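Local coordinates for beta-glucuronidase (uncultured Clostridium sp., PDB 6U7J), which catalyses the hydrolysis of beta-glucuronides and, as one of the gut microbial enzymes of its kind, probably helps to reactivate estrogens from their conjugates, at residues His104-Asn110 with Asn137-Val143; His117-Pro123 with Glu398-Arg402; Trp149-Pro153 with Tyr391-Val395. One frame throughout, in Å; residues are numbered along the deposited sequence.

Interaction 1 of 3, residues His104-Asn110 with Asn137-Val143; sequences HAVIYLN and NRLTVAV
The carbonyl oxygen of Arg-138 is gripped twice from across the pair, by Asn-110 and Leu-109. Asn-110 N donates to Arg-138 O over 2.8 Å in an almost perfectly straight bond (178° at the hydrogen), and the CA-H of Leu-109 adds a weaker contact, with Leu-109 CA 3.5 Å from Arg-138 O. The Asn-110 side chain closes this end of the strand pair. With its CG beside its own backbone N (chi1 -63°), the amide turns back across the gap: Asn-110 OD1 accepts from Arg-138 N at 2.9 Å, the donor standing above the carbonyl plane, while Asn-110 ND2 reaches Asn-137 OD1 at 2.9 Å with that oxygen lying in the plane of the donating amide. The two amide planes are 34° apart. Asn-137 is steadied in turn through ND2, which donates to Asn-133 O.

This is regular antiparallel pairing within the sheet of the family 2 sugar-binding domain, where strand 104-109 runs between 112-118 and 135-144. Val-106 with Ala-142 and Tyr-108 with Thr-140 form the hydrogen-bonded pairs; the shortest of their bonds is Tyr-108 N to Thr-140 O at 2.8 Å. Thr-140 O also sits at the edge of the Tyr-108 ring, in its plane, and that ring stacks with Phe-45.

On the other face the aliphatic side chains pack against one another. Ile-107 lies side by side with Val-141, CD1 to CG1 3.7 Å, and crosses Leu-139 at a slant, its CG2 3.8 Å from Leu-139 CD1. Back on the face of Tyr-108, Glu-80 OE1 from the strand flanking 135-144 is shared by a salt bridge to Arg-138 NH1 and a hydrogen bond with Thr-140 OG1; the arginine's charge probably favours the ionised carboxylate.

Interaction 2 of 3, residues His117-Pro123 with Glu398-Arg402; sequences HKGGFLP and ELYQR
His-117 and Glu-398 make the direct polar link between these segments. His-117 NE2 donates to Glu-398 OE2 over a long 3.3 Å, yet the bond is straight (179°), lies in the ring plane and uses the syn lone pair of Glu-398 OE2; the carboxylate itself is turned 72° from the ring. Phe-124 stacks on the same histidine.

Water adds to this link on both carboxylate oxygens. One molecule joins Glu-398 OE1 to Lys-118 O, and another donates to Glu-398 OE2 and Pro-123 O, so that OE2 receives two donors.

The apolar part centres on Leu-122. Its CD1 rests 3.8 Å from Glu-398 CB, and its CD2 meets Leu-399 CD1 at 4.1 Å with the two side chains at about a right angle. Arg-402 CD packs 3.6 Å from Pro-123 CD; the bend beyond it (chi3 74°) turns the guanidinium so that Leu-122 CD2 lies over one face, near the rim, while NH1 is hydrogen-bonded to Tyr-344 O.

The contact forms part of the seam between the sugar-binding and TIM-barrel domains of this family 2 glycosyl hydrolase, where the end of strand 112-118 and the loop that follows it lie against helix 386-403.

Interaction 3 of 3, residues Trp149-Pro153 with Tyr391-Val395; sequences WDCLP and YHKQV
Leu-152 and Tyr-391 meet because each first torsion aims its side chain across the gap: the leucine CG sits beside its own backbone N (chi1 -59°), whereas the tyrosine CG is swung opposite its N (chi1 177°). The two then slide past each other in opposite directions, Leu-152 CG touching Tyr-391 CE2 at 3.7 Å. Leu-152 N approaches the edge of the ring near its plane, and one ring face is occupied, toward its rim, by CG2 of Val-395, one turn further along the helix. Asp-150 O lies 3.3 Å from Tyr-391 CD2.

The contact sets an irregular loop of the sugar-binding domain, with a cis peptide between Leu-152 and Pro-153, against helix 386-403 of the TIM barrel. Leu-152 CD1 lies against the helix backbone, 3.7 Å from His-392 CA and 4.3 Å from Val-395 CG2. The His-392 ring beside it is fixed through both nitrogens, ND1 to Tyr-428 OH and NE2 to Ile-414 O.

Two waters tie the loop backbone to Tyr-391 OH, itself hydrogen-bonded with Lys-118 O: one donates to Leu-152 O at 2.9 Å, and the other accepts from Leu-152 N at 3.0 Å.

Interactions 2 and 3 share helix 386-403 and lie only about 10 Å apart, centre to centre; interaction 1 lies farther from the centre of the chain, within the sugar-binding domain, about 18 Å from interaction 2 and 23 Å from interaction 3. Along the chain the segments of interactions 1 and 2 alternate, interaction 1 closes before interaction 3 opens, and interaction 3 is nested inside the loop that interaction 2 closes. Ala-105 N is 2.9 Å from His-117 O, and Lys-118 NZ reaches Asp-150 O at 2.7 Å. Contacts therefore run from the sheet, by way of the end of strand 112-118, to two loops that both rest on helix 386-403, joining the sugar-binding domain to the TIM barrel.

Interaction 1 of 3, residues His104-Asn110 with Asn137-Val143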
loop_
_atom_site.group_PDB
_atom_site.type_symbol
_atom_site.label_atom_id
_atom_site.label_comp_id
_atom_site.label_asym_id
_atom_site.label_seq_id
_atom_site.Cartn_x
_atom_site.Cartn_y
_atom_site.Cartn_z
ATOM N N HIS B 104 -1.536 -12.338 35.096
ATOM C CA HIS B 104 -1.538 -12.556 36.538
ATOM C C HIS B 104 -1.926 -11.275 37.261
ATOM O O HIS B 104 -1.508 -10.184 36.865
ATOM C CB HIS B 104 -0.152 -13.014 37.018
ATOM C CG HIS B 104 0.426 -14.124 36.200
ATOM N ND1 HIS B 104 -0.182 -15.355 36.080
ATOM C CD2 HIS B 104 1.551 -14.184 35.447
ATOM C CE1 HIS B 104 0.548 -16.127 35.296
ATOM N NE2 HIS B 104 1.602 -15.440 34.894
ATOM N N ALA B 105 -2.710 -11.408 38.335
ATOM C CA ALA B 105 -3.219 -10.246 39.050
ATOM C C ALA B 105 -2.972 -10.360 40.550
ATOM O O ALA B 105 -3.101 -11.437 41.140
ATOM C CB ALA B 105 -4.719 -10.058 38.806
ATOM N N VAL B 106 -2.625 -9.236 41.160
ATOM C CA VAL B 106 -2.699 -9.058 42.609
ATOM C C VAL B 106 -3.532 -7.807 42.841
ATOM O O VAL B 106 -3.164 -6.722 42.377
ATOM C CB VAL B 106 -1.311 -8.929 43.264
ATOM C CG1 VAL B 106 -1.427 -8.962 44.807
ATOM C CG2 VAL B 106 -0.400 -10.045 42.804
ATOM N N ILE B 107 -4.663 -7.964 43.521
ATOM C CA ILE B 107 -5.642 -6.902 43.728
ATOM C C ILE B 107 -5.472 -6.354 45.140
ATOM O O ILE B 107 -5.511 -7.122 46.112
ATOM C CB ILE B 107 -7.075 -7.429 43.542
ATOM C CG1 ILE B 107 -7.242 -8.162 42.208
ATOM C CG2 ILE B 107 -8.089 -6.300 43.748
ATOM C CD1 ILE B 107 -6.626 -7.474 41.017
ATOM N N TYR B 108 -5.306 -5.034 45.260
ATOM C CA TYR B 108 -5.213 -4.361 46.548
ATOM C C TYR B 108 -6.370 -3.386 46.681
ATOM O O TYR B 108 -6.754 -2.733 45.703
ATOM C CB TYR B 108 -3.891 -3.590 46.714
ATOM C CG TYR B 108 -2.631 -4.413 46.523
ATOM C CD1 TYR B 108 -2.107 -4.637 45.252
ATOM C CD2 TYR B 108 -1.955 -4.953 47.619
ATOM C CE1 TYR B 108 -0.947 -5.377 45.082
ATOM C CE2 TYR B 108 -0.804 -5.690 47.458
ATOM C CZ TYR B 108 -0.301 -5.897 46.183
ATOM O OH TYR B 108 0.846 -6.638 46.010
ATOM N N LEU B 109 -6.934 -3.308 47.888
ATOM C CA LEU B 109 -8.012 -2.380 48.199
ATOM C C LEU B 109 -7.593 -1.552 49.402
ATOM O O LEU B 109 -7.350 -2.101 50.482
ATOM C CB LEU B 109 -9.323 -3.118 48.483
ATOM C CG LEU B 109 -10.474 -2.270 49.021
ATOM C CD1 LEU B 109 -10.882 -1.231 47.995
ATOM C CD2 LEU B 109 -11.690 -3.131 49.421
ATOM N N ASN B 110 -7.510 -0.235 49.213
ATOM C CA ASN B 110 -7.067 0.682 50.257
ATOM C C ASN B 110 -5.724 0.243 50.841
ATOM O O ASN B 110 -5.484 0.327 52.045
ATOM C CB ASN B 110 -8.140 0.819 51.339
ATOM C CG ASN B 110 -9.417 1.416 50.785
ATOM O OD1 ASN B 110 -9.373 2.383 50.026
ATOM N ND2 ASN B 110 -10.557 0.820 51.118
ATOM N N ASN B 137 -12.766 4.834 47.789
ATOM C CA ASN B 137 -11.831 3.731 47.988
ATOM C C ASN B 137 -10.723 3.814 46.934
ATOM O O ASN B 137 -10.889 4.435 45.879
ATOM C CB ASN B 137 -12.539 2.365 47.896
ATOM C CG ASN B 137 -13.512 2.125 49.052
ATOM O OD1 ASN B 137 -13.203 1.391 49.990
ATOM N ND2 ASN B 137 -14.683 2.755 48.992
ATOM N N ARG B 138 -9.587 3.181 47.219
ATOM C CA ARG B 138 -8.468 3.131 46.288
ATOM C C ARG B 138 -8.276 1.697 45.832
ATOM O O ARG B 138 -8.184 0.785 46.661
ATOM C CB ARG B 138 -7.174 3.661 46.917
ATOM C CG ARG B 138 -5.973 3.631 45.971
ATOM C CD ARG B 138 -4.816 4.539 46.445
ATOM N NE ARG B 138 -4.319 4.142 47.755
ATOM C CZ ARG B 138 -3.424 3.180 47.949
ATOM N NH1 ARG B 138 -2.910 2.533 46.912
ATOM N NH2 ARG B 138 -3.045 2.862 49.177
ATOM N N LEU B 139 -8.217 1.505 44.517
ATOM C CA LEU B 139 -8.091 0.185 43.912
ATOM C C LEU B 139 -6.776 0.138 43.148
ATOM O O LEU B 139 -6.558 0.943 42.233
ATOM C CB LEU B 139 -9.285 -0.108 42.990
ATOM C CG LEU B 139 -9.217 -1.423 42.206
ATOM C CD1 LEU B 139 -8.983 -2.616 43.134
ATOM C CD2 LEU B 139 -10.479 -1.633 41.366
ATOM N N THR B 140 -5.893 -0.777 43.546
ATOM C CA THR B 140 -4.587 -0.940 42.931
ATOM C C THR B 140 -4.493 -2.359 42.399
ATOM O O THR B 140 -4.785 -3.311 43.130
ATOM C CB THR B 140 -3.450 -0.670 43.939
ATOM O OG1 THR B 140 -3.745 0.522 44.691
ATOM C CG2 THR B 140 -2.097 -0.513 43.207
ATOM N N VAL B 141 -4.097 -2.498 41.131
ATOM C CA VAL B 141 -4.040 -3.794 40.458
ATOM C C VAL B 141 -2.648 -3.977 39.873
ATOM O O VAL B 141 -2.260 -3.245 38.954
ATOM C CB VAL B 141 -5.094 -3.922 39.353
ATOM C CG1 VAL B 141 -4.929 -5.256 38.639
ATOM C CG2 VAL B 141 -6.505 -3.772 39.923
ATOM N N ALA B 142 -1.901 -4.951 40.385
ATOM C CA ALA B 142 -0.646 -5.355 39.764
ATOM C C ALA B 142 -0.950 -6.383 38.682
ATOM O O ALA B 142 -1.704 -7.332 38.923
ATOM C CB ALA B 142 0.330 -5.944 40.782
ATOM N N VAL B 143 -0.370 -6.183 37.497
ATOM C CA VAL B 143 -0.636 -6.987 36.304
ATOM C C VAL B 143 0.700 -7.530 35.808
ATOM O O VAL B 143 1.609 -6.750 35.496
ATOM C CB VAL B 143 -1.330 -6.159 35.205
ATOM C CG1 VAL B 143 -1.546 -6.985 33.918
ATOM C CG2 VAL B 143 -2.662 -5.584 35.703
HETATM O O HOH W 1 -3.535 3.112 52.614
#

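Interaction 2 of 3, residues His117-Pro123 with Glu398-Arg402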
loop_
_atom_site.group_PDB
_atom_site.type_symbol
_atom_site.label_atom_id
_atom_site.label_comp_id
_atom_site.label_asym_id
_atom_site.label_seq_id
_atom_site.Cartn_x
_atom_site.Cartn_y
_atom_site.Cartn_z
ATOM N N HIS B 117 -4.956 -13.736 41.229
ATOM C CA HIS B 117 -5.459 -14.605 40.181
ATOM C C HIS B 117 -4.325 -14.950 39.225
ATOM O O HIS B 117 -3.410 -14.152 39.005
ATOM C CB HIS B 117 -6.639 -13.957 39.449
ATOM C CG HIS B 117 -7.343 -14.882 38.508
ATOM N ND1 HIS B 117 -7.061 -14.919 37.152
ATOM C CD2 HIS B 117 -8.309 -15.813 38.723
ATOM C CE1 HIS B 117 -7.826 -15.832 36.576
ATOM N NE2 HIS B 117 -8.592 -16.388 37.504
ATOM N N LYS B 118 -4.391 -16.165 38.686
ATOM C CA LYS B 118 -3.473 -16.665 37.672
ATOM C C LYS B 118 -4.298 -17.075 36.459
ATOM O O LYS B 118 -5.255 -17.848 36.583
ATOM C CB LYS B 118 -2.655 -17.844 38.208
ATOM C CG LYS B 118 -1.760 -18.531 37.180
ATOM C CD LYS B 118 -1.164 -19.823 37.769
ATOM C CE LYS B 118 -0.378 -20.611 36.727
ATOM N NZ LYS B 118 -0.019 -21.970 37.203
ATOM N N GLY B 119 -3.950 -16.536 35.297
ATOM C CA GLY B 119 -4.735 -16.889 34.128
ATOM C C GLY B 119 -5.322 -15.628 33.530
ATOM O O GLY B 119 -6.021 -14.861 34.197
ATOM N N GLY B 120 -5.037 -15.419 32.234
ATOM C CA GLY B 120 -5.318 -14.153 31.596
ATOM C C GLY B 120 -6.639 -13.996 30.874
ATOM O O GLY B 120 -6.886 -12.925 30.305
ATOM N N PHE B 121 -7.511 -15.010 30.864
ATOM C CA PHE B 121 -8.668 -14.928 29.978
ATOM C C PHE B 121 -9.976 -15.390 30.620
ATOM O O PHE B 121 -10.928 -15.697 29.891
ATOM C CB PHE B 121 -8.389 -15.728 28.707
ATOM C CG PHE B 121 -7.164 -15.261 27.992
ATOM C CD1 PHE B 121 -7.217 -14.152 27.173
ATOM C CD2 PHE B 121 -5.949 -15.873 28.207
ATOM C CE1 PHE B 121 -6.085 -13.680 26.539
ATOM C CE2 PHE B 121 -4.804 -15.409 27.575
ATOM C CZ PHE B 121 -4.873 -14.309 26.742
ATOM N N LEU B 122 -10.063 -15.422 31.947
ATOM C CA LEU B 122 -11.272 -15.864 32.638
ATOM C C LEU B 122 -11.502 -14.993 33.865
ATOM O O LEU B 122 -10.542 -14.561 34.507
ATOM C CB LEU B 122 -11.177 -17.344 33.051
ATOM C CG LEU B 122 -11.381 -18.343 31.912
ATOM C CD1 LEU B 122 -10.893 -19.729 32.320
ATOM C CD2 LEU B 122 -12.841 -18.384 31.508
ATOM N N PRO B 123 -12.755 -14.709 34.203
ATOM C CA PRO B 123 -13.035 -13.718 35.246
ATOM C C PRO B 123 -12.711 -14.220 36.644
ATOM O O PRO B 123 -12.551 -15.415 36.896
ATOM C CB PRO B 123 -14.538 -13.476 35.100
ATOM C CG PRO B 123 -15.067 -14.786 34.602
ATOM C CD PRO B 123 -13.991 -15.303 33.662
ATOM N N GLU B 398 -13.038 -23.648 35.367
ATOM C CA GLU B 398 -13.465 -22.251 35.304
ATOM C C GLU B 398 -14.209 -21.952 34.001
ATOM O O GLU B 398 -15.267 -21.312 34.011
ATOM C CB GLU B 398 -12.253 -21.330 35.431
ATOM C CG GLU B 398 -11.831 -20.925 36.843
ATOM C CD GLU B 398 -10.621 -19.997 36.802
ATOM O OE1 GLU B 398 -9.496 -20.509 36.593
ATOM O OE2 GLU B 398 -10.788 -18.756 36.929
ATOM N N LEU B 399 -13.660 -22.394 32.862
ATOM C CA LEU B 399 -14.345 -22.154 31.588
ATOM C C LEU B 399 -15.736 -22.777 31.589
ATOM O O LEU B 399 -16.710 -22.126 31.188
ATOM C CB LEU B 399 -13.528 -22.699 30.410
ATOM C CG LEU B 399 -14.205 -22.457 29.056
ATOM C CD1 LEU B 399 -14.508 -20.987 28.818
ATOM C CD2 LEU B 399 -13.345 -22.985 27.946
ATOM N N TYR B 400 -15.854 -24.027 32.063
ATOM C CA TYR B 400 -17.166 -24.670 32.133
ATOM C C TYR B 400 -18.121 -23.874 33.013
ATOM O O TYR B 400 -19.268 -23.620 32.633
ATOM C CB TYR B 400 -17.040 -26.111 32.642
ATOM C CG TYR B 400 -18.394 -26.758 32.868
ATOM C CD1 TYR B 400 -19.167 -27.185 31.798
ATOM C CD2 TYR B 400 -18.921 -26.895 34.163
ATOM C CE1 TYR B 400 -20.425 -27.756 32.000
ATOM C CE2 TYR B 400 -20.174 -27.449 34.377
ATOM C CZ TYR B 400 -20.922 -27.883 33.297
ATOM O OH TYR B 400 -22.158 -28.448 33.509
ATOM N N GLN B 401 -17.661 -23.440 34.187
ATOM C CA GLN B 401 -18.564 -22.710 35.071
ATOM C C GLN B 401 -19.061 -21.431 34.413
ATOM O O GLN B 401 -20.226 -21.046 34.583
ATOM C CB GLN B 401 -17.874 -22.394 36.401
ATOM C CG GLN B 401 -17.919 -23.544 37.409
ATOM C CD GLN B 401 -19.322 -23.803 37.917
ATOM O OE1 GLN B 401 -19.864 -24.892 37.730
ATOM N NE2 GLN B 401 -19.929 -22.797 38.546
ATOM N N ARG B 402 -18.194 -20.750 33.659
ATOM C CA ARG B 402 -18.612 -19.503 33.028
ATOM C C ARG B 402 -19.566 -19.744 31.858
ATOM O O ARG B 402 -20.558 -19.022 31.703
ATOM C CB ARG B 402 -17.388 -18.707 32.568
ATOM C CG ARG B 402 -17.685 -17.232 32.274
ATOM C CD ARG B 402 -16.560 -16.592 31.495
ATOM N NE ARG B 402 -16.553 -17.035 30.098
ATOM C CZ ARG B 402 -15.819 -16.484 29.137
ATOM N NH1 ARG B 402 -15.008 -15.448 29.407
ATOM N NH2 ARG B 402 -15.889 -16.973 27.901
HETATM O O HOH W 2 -7.765 -18.572 34.684
HETATM O O HOH W 3 -13.273 -17.808 36.116
#

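Interaction 3 of 3, residues Trp149-Pro153 with Tyr391-Val395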
loop_
_atom_site.group_PDB
_atom_site.type_symbol
_atom_site.label_atom_id
_atom_site.label_comp_id
_atom_site.label_asym_id
_atom_site.label_seq_id
_atom_site.Cartn_x
_atom_site.Cartn_y
_atom_site.Cartn_z
ATOM N N TRP B 149 6.119 -22.722 32.410
ATOM C CA TRP B 149 5.705 -24.031 31.915
ATOM C C TRP B 149 4.398 -24.508 32.520
ATOM O O TRP B 149 3.789 -25.427 31.966
ATOM C CB TRP B 149 6.793 -25.065 32.180
ATOM C CG TRP B 149 8.006 -24.876 31.317
ATOM C CD1 TRP B 149 9.242 -24.465 31.716
ATOM C CD2 TRP B 149 8.090 -25.093 29.903
ATOM N NE1 TRP B 149 10.094 -24.414 30.639
ATOM C CE2 TRP B 149 9.411 -24.794 29.514
ATOM C CE3 TRP B 149 7.178 -25.516 28.932
ATOM C CZ2 TRP B 149 9.845 -24.900 28.189
ATOM C CZ3 TRP B 149 7.606 -25.622 27.616
ATOM C CH2 TRP B 149 8.934 -25.315 27.259
ATOM N N ASP B 150 3.948 -23.914 33.630
ATOM C CA ASP B 150 2.672 -24.276 34.239
ATOM C C ASP B 150 1.643 -23.162 34.125
ATOM O O ASP B 150 0.650 -23.157 34.860
ATOM C CB ASP B 150 2.846 -24.697 35.700
ATOM C CG ASP B 150 3.428 -23.593 36.573
ATOM O OD1 ASP B 150 3.861 -22.554 36.037
ATOM O OD2 ASP B 150 3.460 -23.773 37.810
ATOM N N CYS B 151 1.862 -22.218 33.216
ATOM C CA CYS B 151 0.850 -21.252 32.826
ATOM C C CYS B 151 0.178 -21.740 31.552
ATOM O O CYS B 151 0.680 -22.627 30.861
ATOM C CB CYS B 151 1.474 -19.872 32.597
ATOM S SG CYS B 151 2.325 -19.204 34.054
ATOM N N LEU B 152 -0.951 -21.121 31.233
ATOM C CA LEU B 152 -1.648 -21.341 29.970
ATOM C C LEU B 152 -2.005 -19.974 29.397
ATOM O O LEU B 152 -2.816 -19.245 30.001
ATOM C CB LEU B 152 -2.897 -22.199 30.159
ATOM C CG LEU B 152 -2.728 -23.601 30.744
ATOM C CD1 LEU B 152 -4.083 -24.256 30.786
ATOM C CD2 LEU B 152 -1.768 -24.461 29.920
ATOM N N PRO B 153 -1.452 -19.576 28.244
ATOM C CA PRO B 153 -0.508 -20.296 27.390
ATOM C C PRO B 153 0.825 -20.596 28.057
ATOM O O PRO B 153 1.211 -19.960 29.024
ATOM C CB PRO B 153 -0.300 -19.333 26.205
ATOM C CG PRO B 153 -1.509 -18.464 26.197
ATOM C CD PRO B 153 -1.857 -18.287 27.655
ATOM N N TYR B 391 -3.251 -27.358 36.657
ATOM C CA TYR B 391 -3.726 -26.026 36.303
ATOM C C TYR B 391 -4.622 -26.084 35.062
ATOM O O TYR B 391 -5.643 -25.390 34.987
ATOM C CB TYR B 391 -2.532 -25.083 36.106
ATOM C CG TYR B 391 -2.965 -23.707 35.676
ATOM C CD1 TYR B 391 -3.713 -22.908 36.527
ATOM C CD2 TYR B 391 -2.667 -23.227 34.397
ATOM C CE1 TYR B 391 -4.138 -21.664 36.140
ATOM C CE2 TYR B 391 -3.078 -21.974 33.998
ATOM C CZ TYR B 391 -3.816 -21.201 34.872
ATOM O OH TYR B 391 -4.247 -19.963 34.490
ATOM N N HIS B 392 -4.281 -26.955 34.112
ATOM C CA HIS B 392 -5.088 -27.146 32.907
ATOM C C HIS B 392 -6.503 -27.615 33.257
ATOM O O HIS B 392 -7.496 -27.102 32.720
ATOM C CB HIS B 392 -4.362 -28.151 32.011
ATOM C CG HIS B 392 -4.860 -28.229 30.599
ATOM N ND1 HIS B 392 -4.137 -28.856 29.606
ATOM C CD2 HIS B 392 -6.004 -27.802 30.018
ATOM C CE1 HIS B 392 -4.808 -28.801 28.470
ATOM N NE2 HIS B 392 -5.939 -28.155 28.688
ATOM N N LYS B 393 -6.619 -28.591 34.166
ATOM C CA LYS B 393 -7.939 -29.002 34.648
ATOM C C LYS B 393 -8.671 -27.846 35.324
ATOM O O LYS B 393 -9.877 -27.655 35.121
ATOM C CB LYS B 393 -7.813 -30.169 35.630
ATOM C CG LYS B 393 -7.208 -31.438 35.070
ATOM C CD LYS B 393 -7.451 -32.583 36.047
ATOM C CE LYS B 393 -6.321 -33.582 36.041
ATOM N NZ LYS B 393 -6.505 -34.604 37.120
ATOM N N GLN B 394 -7.961 -27.063 36.139
ATOM C CA GLN B 394 -8.622 -25.957 36.822
ATOM C C GLN B 394 -9.136 -24.910 35.836
ATOM O O GLN B 394 -10.196 -24.314 36.060
ATOM C CB GLN B 394 -7.674 -25.329 37.842
ATOM C CG GLN B 394 -7.238 -26.311 38.919
ATOM C CD GLN B 394 -6.181 -25.737 39.850
ATOM O OE1 GLN B 394 -5.416 -24.843 39.468
ATOM N NE2 GLN B 394 -6.133 -26.247 41.084
ATOM N N VAL B 395 -8.404 -24.654 34.744
ATOM C CA VAL B 395 -8.900 -23.660 33.789
ATOM C C VAL B 395 -10.120 -24.202 33.049
ATOM O O VAL B 395 -11.060 -23.456 32.747
ATOM C CB VAL B 395 -7.776 -23.229 32.830
ATOM C CG1 VAL B 395 -8.333 -22.439 31.651
ATOM C CG2 VAL B 395 -6.747 -22.391 33.586
HETATM O O HOH W 4 -5.181 -19.503 31.598
HETATM O O HOH W 5 -1.652 -18.898 33.111
#